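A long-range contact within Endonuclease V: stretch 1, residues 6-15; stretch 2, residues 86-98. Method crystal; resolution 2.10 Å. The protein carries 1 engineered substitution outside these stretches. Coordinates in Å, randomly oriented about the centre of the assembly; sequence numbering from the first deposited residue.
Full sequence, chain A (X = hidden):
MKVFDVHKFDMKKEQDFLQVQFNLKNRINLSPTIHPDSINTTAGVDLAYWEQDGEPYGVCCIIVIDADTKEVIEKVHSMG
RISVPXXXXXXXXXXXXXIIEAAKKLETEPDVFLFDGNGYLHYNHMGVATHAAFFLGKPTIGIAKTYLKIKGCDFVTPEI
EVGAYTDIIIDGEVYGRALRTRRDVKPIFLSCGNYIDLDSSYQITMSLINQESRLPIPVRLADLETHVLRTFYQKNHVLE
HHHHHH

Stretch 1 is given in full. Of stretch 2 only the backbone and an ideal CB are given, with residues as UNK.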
# COMPACT_ATOMS: atom_id res chain seq x y z
N VAL A 6 -17.68 2.08 -1.14
CA VAL A 6 -17.45 2.59 -2.50
C VAL A 6 -18.15 1.75 -3.56
O VAL A 6 -18.97 2.26 -4.32
CB VAL A 6 -15.95 2.63 -2.83
CG1 VAL A 6 -15.74 3.26 -4.19
CG2 VAL A 6 -15.21 3.42 -1.76
N HIS A 7 -17.82 0.46 -3.61
CA HIS A 7 -18.43 -0.43 -4.59
C HIS A 7 -18.38 -1.89 -4.16
O HIS A 7 -17.69 -2.25 -3.20
CB HIS A 7 -17.73 -0.30 -5.95
CG HIS A 7 -16.29 -0.70 -5.94
ND1 HIS A 7 -15.26 0.20 -5.75
CD2 HIS A 7 -15.70 -1.91 -6.10
CE1 HIS A 7 -14.10 -0.43 -5.81
NE2 HIS A 7 -14.34 -1.71 -6.02
N LYS A 8 -19.11 -2.72 -4.88
CA LYS A 8 -19.16 -4.15 -4.59
C LYS A 8 -18.08 -4.86 -5.39
O LYS A 8 -17.46 -4.27 -6.27
CB LYS A 8 -20.54 -4.70 -4.97
CG LYS A 8 -20.87 -4.53 -6.44
CD LYS A 8 -22.34 -4.22 -6.66
CE LYS A 8 -22.60 -3.86 -8.12
NZ LYS A 8 -23.96 -3.29 -8.32
N PHE A 9 -17.86 -6.13 -5.07
CA PHE A 9 -16.84 -6.91 -5.76
C PHE A 9 -17.48 -8.02 -6.59
O PHE A 9 -17.18 -9.20 -6.40
CB PHE A 9 -15.87 -7.50 -4.74
CG PHE A 9 -15.11 -6.46 -3.98
CD1 PHE A 9 -13.94 -5.90 -4.51
CD2 PHE A 9 -15.58 -5.98 -2.76
CE1 PHE A 9 -13.27 -4.89 -3.83
CE2 PHE A 9 -14.91 -4.97 -2.08
CZ PHE A 9 -13.75 -4.42 -2.62
N ASP A 10 -18.36 -7.64 -7.52
CA ASP A 10 -19.04 -8.61 -8.37
C ASP A 10 -18.55 -8.57 -9.82
O ASP A 10 -19.17 -9.17 -10.70
CB ASP A 10 -20.55 -8.38 -8.36
CG ASP A 10 -21.15 -8.44 -6.98
OD1 ASP A 10 -20.96 -9.47 -6.28
OD2 ASP A 10 -21.81 -7.47 -6.57
N MSE A 11 -17.45 -7.87 -10.07
CA MSE A 11 -16.90 -7.76 -11.41
C MSE A 11 -16.63 -9.13 -12.04
O MSE A 11 -16.14 -10.03 -11.37
CB MSE A 11 -15.58 -6.97 -11.39
CG MSE A 11 -15.70 -5.49 -10.99
SE MSE A 11 -16.12 -5.17 -9.13
CE MSE A 11 -17.87 -4.39 -9.36
N LYS A 12 -16.96 -9.27 -13.32
CA LYS A 12 -16.74 -10.53 -14.03
C LYS A 12 -15.62 -10.39 -15.06
O LYS A 12 -14.48 -10.76 -14.80
CB LYS A 12 -18.03 -10.99 -14.73
CG LYS A 12 -19.31 -10.36 -14.21
CD LYS A 12 -19.76 -9.24 -15.14
CE LYS A 12 -20.98 -8.52 -14.60
NZ LYS A 12 -21.44 -7.46 -15.53
N LYS A 13 -15.96 -9.86 -16.23
CA LYS A 13 -14.98 -9.68 -17.30
C LYS A 13 -14.07 -8.48 -17.02
O LYS A 13 -14.37 -7.67 -16.14
CB LYS A 13 -15.70 -9.49 -18.64
CG LYS A 13 -16.78 -8.42 -18.61
CD LYS A 13 -17.49 -8.33 -19.96
CE LYS A 13 -18.64 -7.33 -19.91
NZ LYS A 13 -19.69 -7.75 -18.94
N GLU A 14 -12.98 -8.38 -17.76
CA GLU A 14 -12.04 -7.28 -17.56
C GLU A 14 -12.70 -5.92 -17.73
O GLU A 14 -12.26 -4.93 -17.16
CB GLU A 14 -10.86 -7.40 -18.51
CG GLU A 14 -11.15 -6.98 -19.93
CD GLU A 14 -9.89 -6.78 -20.74
OE1 GLU A 14 -9.18 -7.77 -21.00
OE2 GLU A 14 -9.59 -5.62 -21.10
N GLN A 15 -13.77 -5.88 -18.53
CA GLN A 15 -14.49 -4.63 -18.77
C GLN A 15 -15.02 -4.05 -17.46
O GLN A 15 -14.98 -2.84 -17.25
CB GLN A 15 -15.65 -4.87 -19.73
CG GLN A 15 -16.58 -3.67 -19.91
CD GLN A 15 -15.90 -2.49 -20.57
OE1 GLN A 15 -16.48 -1.41 -20.69
NE2 GLN A 15 -14.66 -2.69 -21.01
N UNK A 86 -9.95 -14.56 -12.49
CA UNK A 86 -10.59 -14.99 -13.73
C UNK A 86 -10.11 -14.04 -14.82
O UNK A 86 -10.28 -14.30 -16.01
CB UNK A 86 -12.12 -14.99 -13.62
N UNK A 87 -9.52 -12.93 -14.39
CA UNK A 87 -8.98 -11.91 -15.28
C UNK A 87 -7.55 -11.63 -14.83
O UNK A 87 -7.11 -12.15 -13.80
CB UNK A 87 -9.83 -10.64 -15.27
N UNK A 88 -6.82 -10.81 -15.58
CA UNK A 88 -5.45 -10.48 -15.22
C UNK A 88 -5.18 -8.98 -15.17
O UNK A 88 -5.69 -8.23 -16.01
CB UNK A 88 -4.49 -11.14 -16.21
N UNK A 89 -4.39 -8.56 -14.19
CA UNK A 89 -4.06 -7.15 -14.07
C UNK A 89 -4.89 -6.39 -13.05
O UNK A 89 -4.90 -5.16 -13.07
CB UNK A 89 -4.21 -6.48 -15.44
N UNK A 90 -5.57 -7.10 -12.16
CA UNK A 90 -6.39 -6.43 -11.15
C UNK A 90 -6.22 -7.02 -9.76
O UNK A 90 -7.19 -7.36 -9.10
CB UNK A 90 -7.87 -6.50 -11.55
N UNK A 91 -4.97 -7.13 -9.32
CA UNK A 91 -4.67 -7.68 -8.00
C UNK A 91 -5.41 -6.95 -6.89
O UNK A 91 -5.98 -7.58 -6.00
CB UNK A 91 -3.16 -7.62 -7.74
N UNK A 92 -5.41 -5.62 -6.95
CA UNK A 92 -6.07 -4.81 -5.93
C UNK A 92 -7.50 -5.25 -5.64
O UNK A 92 -7.94 -5.23 -4.49
CB UNK A 92 -6.07 -3.34 -6.36
N UNK A 93 -8.24 -5.65 -6.68
CA UNK A 93 -9.62 -6.07 -6.48
C UNK A 93 -9.73 -7.33 -5.62
O UNK A 93 -10.66 -7.46 -4.83
CB UNK A 93 -10.29 -6.31 -7.83
N UNK A 94 -8.79 -8.26 -5.77
CA UNK A 94 -8.86 -9.47 -4.96
C UNK A 94 -8.17 -9.33 -3.62
O UNK A 94 -8.03 -10.30 -2.88
CB UNK A 94 -8.25 -10.64 -5.73
N UNK A 95 -7.73 -8.11 -3.29
CA UNK A 95 -7.07 -7.86 -2.02
C UNK A 95 -7.94 -6.99 -1.13
O UNK A 95 -7.99 -7.17 0.08
CB UNK A 95 -5.71 -7.20 -2.24
N UNK A 96 -8.64 -6.04 -1.75
CA UNK A 96 -9.50 -5.12 -1.04
C UNK A 96 -10.43 -5.76 -0.01
O UNK A 96 -10.53 -5.28 1.12
CB UNK A 96 -10.34 -4.35 -2.06
N UNK A 97 -11.13 -6.84 -0.39
CA UNK A 97 -12.04 -7.48 0.57
C UNK A 97 -11.36 -7.80 1.91
O UNK A 97 -11.89 -7.50 2.97
CB UNK A 97 -12.61 -8.77 -0.03
N UNK A 98 -10.17 -8.38 1.85
CA UNK A 98 -9.43 -8.70 3.07
C UNK A 98 -8.94 -7.42 3.76
O UNK A 98 -8.90 -7.35 4.98
CB UNK A 98 -8.25 -9.62 2.75

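Position 86 directs its CA-to-CB bond toward stretch 1. The ideal CB lies 5.0 Å from Lys 12 O, with room around it, so many side chains would fit. The residue is Tyr 86. It makes no close contact with stretch 1.

Position 87 also points toward stretch 1. Its ideal CB is 4.6 Å from Glu 14 N and 4.7 Å from Lys 12 O, so it faces the backbone where a helix begins. A small or branched apolar side chain would suit. The residue is Val 87. Its CG1 packs 3.3 Å from Lys 12 O and 3.7 Å from Glu 14 N.

Position 88 points sideways with nothing of stretch 1 near; most residues would do. It is Ser 88. Position 89 has phi 99° and psi 16°. A CB here would be jammed against the carbonyl O of position 88, which calls for glycine. It is Gly 89.

Position 90 points toward stretch 1, but its ideal CB touches nothing there. A long side chain is needed to reach across, aromatic or aliphatic. The residue is Phe 90. Its CE1 comes 4.1 Å from Glu 14 CB, and its CZ lies 4.0 Å from Glu 14 O.

Positions 91, 92 and 98 are out of reach of stretch 1, which sets no preference; they are Leu 91, Ala 92 and Leu 98.

Position 93 points sideways, with its ideal CB 5.0 Å from Phe 9 CD1. His 7, Phe 9 and Met 11 offer a largely apolar surface, so a large apolar side chain would suit. The residue is Phe 93. The end of its ring comes nearer: CE2 is 4.2 Å from His 7 NE2, and CD2 is 4.3 Å from the selenium, SE, of Met 11, a selenomethionine.

Positions 94 and 95 point away from stretch 1 and are unrestricted by it: Arg 94 and Glu 95.

Position 96 points toward Phe 9, and its ideal CB is already tight, 3.5 Å from Phe 9 CZ. An apolar side chain able to turn aside from the ring would suit. The residue is Leu 96; its CB keeps this 3.5 Å contact with Phe 9 CZ.

Position 97 points sideways, its ideal CB 4.9 Å from Phe 9 CE2. A compact apolar group could cover the ring. The residue is Pro 97. Its CG sits over one face, 3.8 Å from the centroid of the Phe 9 ring, in a CH-pi contact.

Stretch 2 (86-98) YVSGFLAFRELPL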
# COMPACT_ATOMS: atom_id res chain seq x y z
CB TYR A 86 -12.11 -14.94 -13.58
CG TYR A 86 -12.89 -15.80 -14.56
CD1 TYR A 86 -12.42 -17.06 -14.93
CD2 TYR A 86 -14.10 -15.37 -15.09
CE1 TYR A 86 -13.15 -17.88 -15.79
CE2 TYR A 86 -14.84 -16.18 -15.96
CZ TYR A 86 -14.36 -17.43 -16.31
OH TYR A 86 -15.08 -18.24 -17.16
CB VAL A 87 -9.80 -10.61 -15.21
CG1 VAL A 87 -11.24 -10.88 -15.64
CG2 VAL A 87 -9.77 -10.05 -13.80
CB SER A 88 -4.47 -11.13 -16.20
OG SER A 88 -4.37 -12.53 -15.99
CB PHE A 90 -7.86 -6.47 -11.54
CG PHE A 90 -8.11 -6.04 -12.95
CD1 PHE A 90 -8.17 -6.99 -13.97
CD2 PHE A 90 -8.28 -4.70 -13.27
CE1 PHE A 90 -8.38 -6.61 -15.29
CE2 PHE A 90 -8.49 -4.30 -14.59
CZ PHE A 90 -8.54 -5.26 -15.60
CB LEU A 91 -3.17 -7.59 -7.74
CG LEU A 91 -2.69 -8.14 -6.40
CD1 LEU A 91 -3.04 -9.63 -6.29
CD2 LEU A 91 -1.19 -7.93 -6.26
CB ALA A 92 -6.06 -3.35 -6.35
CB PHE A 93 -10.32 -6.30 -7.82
CG PHE A 93 -10.61 -5.04 -8.58
CD1 PHE A 93 -9.61 -4.40 -9.30
CD2 PHE A 93 -11.89 -4.48 -8.56
CE1 PHE A 93 -9.88 -3.23 -10.00
CE2 PHE A 93 -12.16 -3.30 -9.25
CZ PHE A 93 -11.15 -2.67 -9.98
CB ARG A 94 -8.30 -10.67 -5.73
CG ARG A 94 -6.92 -10.50 -6.31
CD ARG A 94 -6.44 -11.83 -6.90
NE ARG A 94 -5.23 -11.68 -7.70
CZ ARG A 94 -5.19 -11.13 -8.91
NH1 ARG A 94 -6.30 -10.66 -9.47
NH2 ARG A 94 -4.04 -11.04 -9.56
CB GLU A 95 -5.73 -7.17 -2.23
CG GLU A 95 -4.73 -7.95 -3.06
CD GLU A 95 -3.40 -7.24 -3.16
OE1 GLU A 95 -3.37 -6.08 -3.61
OE2 GLU A 95 -2.37 -7.86 -2.80
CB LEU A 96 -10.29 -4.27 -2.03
CG LEU A 96 -9.70 -2.89 -2.33
CD1 LEU A 96 -8.19 -3.00 -2.52
CD2 LEU A 96 -10.36 -2.30 -3.57
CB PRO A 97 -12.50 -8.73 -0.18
CG PRO A 97 -12.55 -8.23 -1.61
CD PRO A 97 -11.24 -7.47 -1.71
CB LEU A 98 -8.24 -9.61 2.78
CG LEU A 98 -8.60 -11.07 2.51
CD1 LEU A 98 -7.37 -11.85 2.07
CD2 LEU A 98 -9.20 -11.67 3.77
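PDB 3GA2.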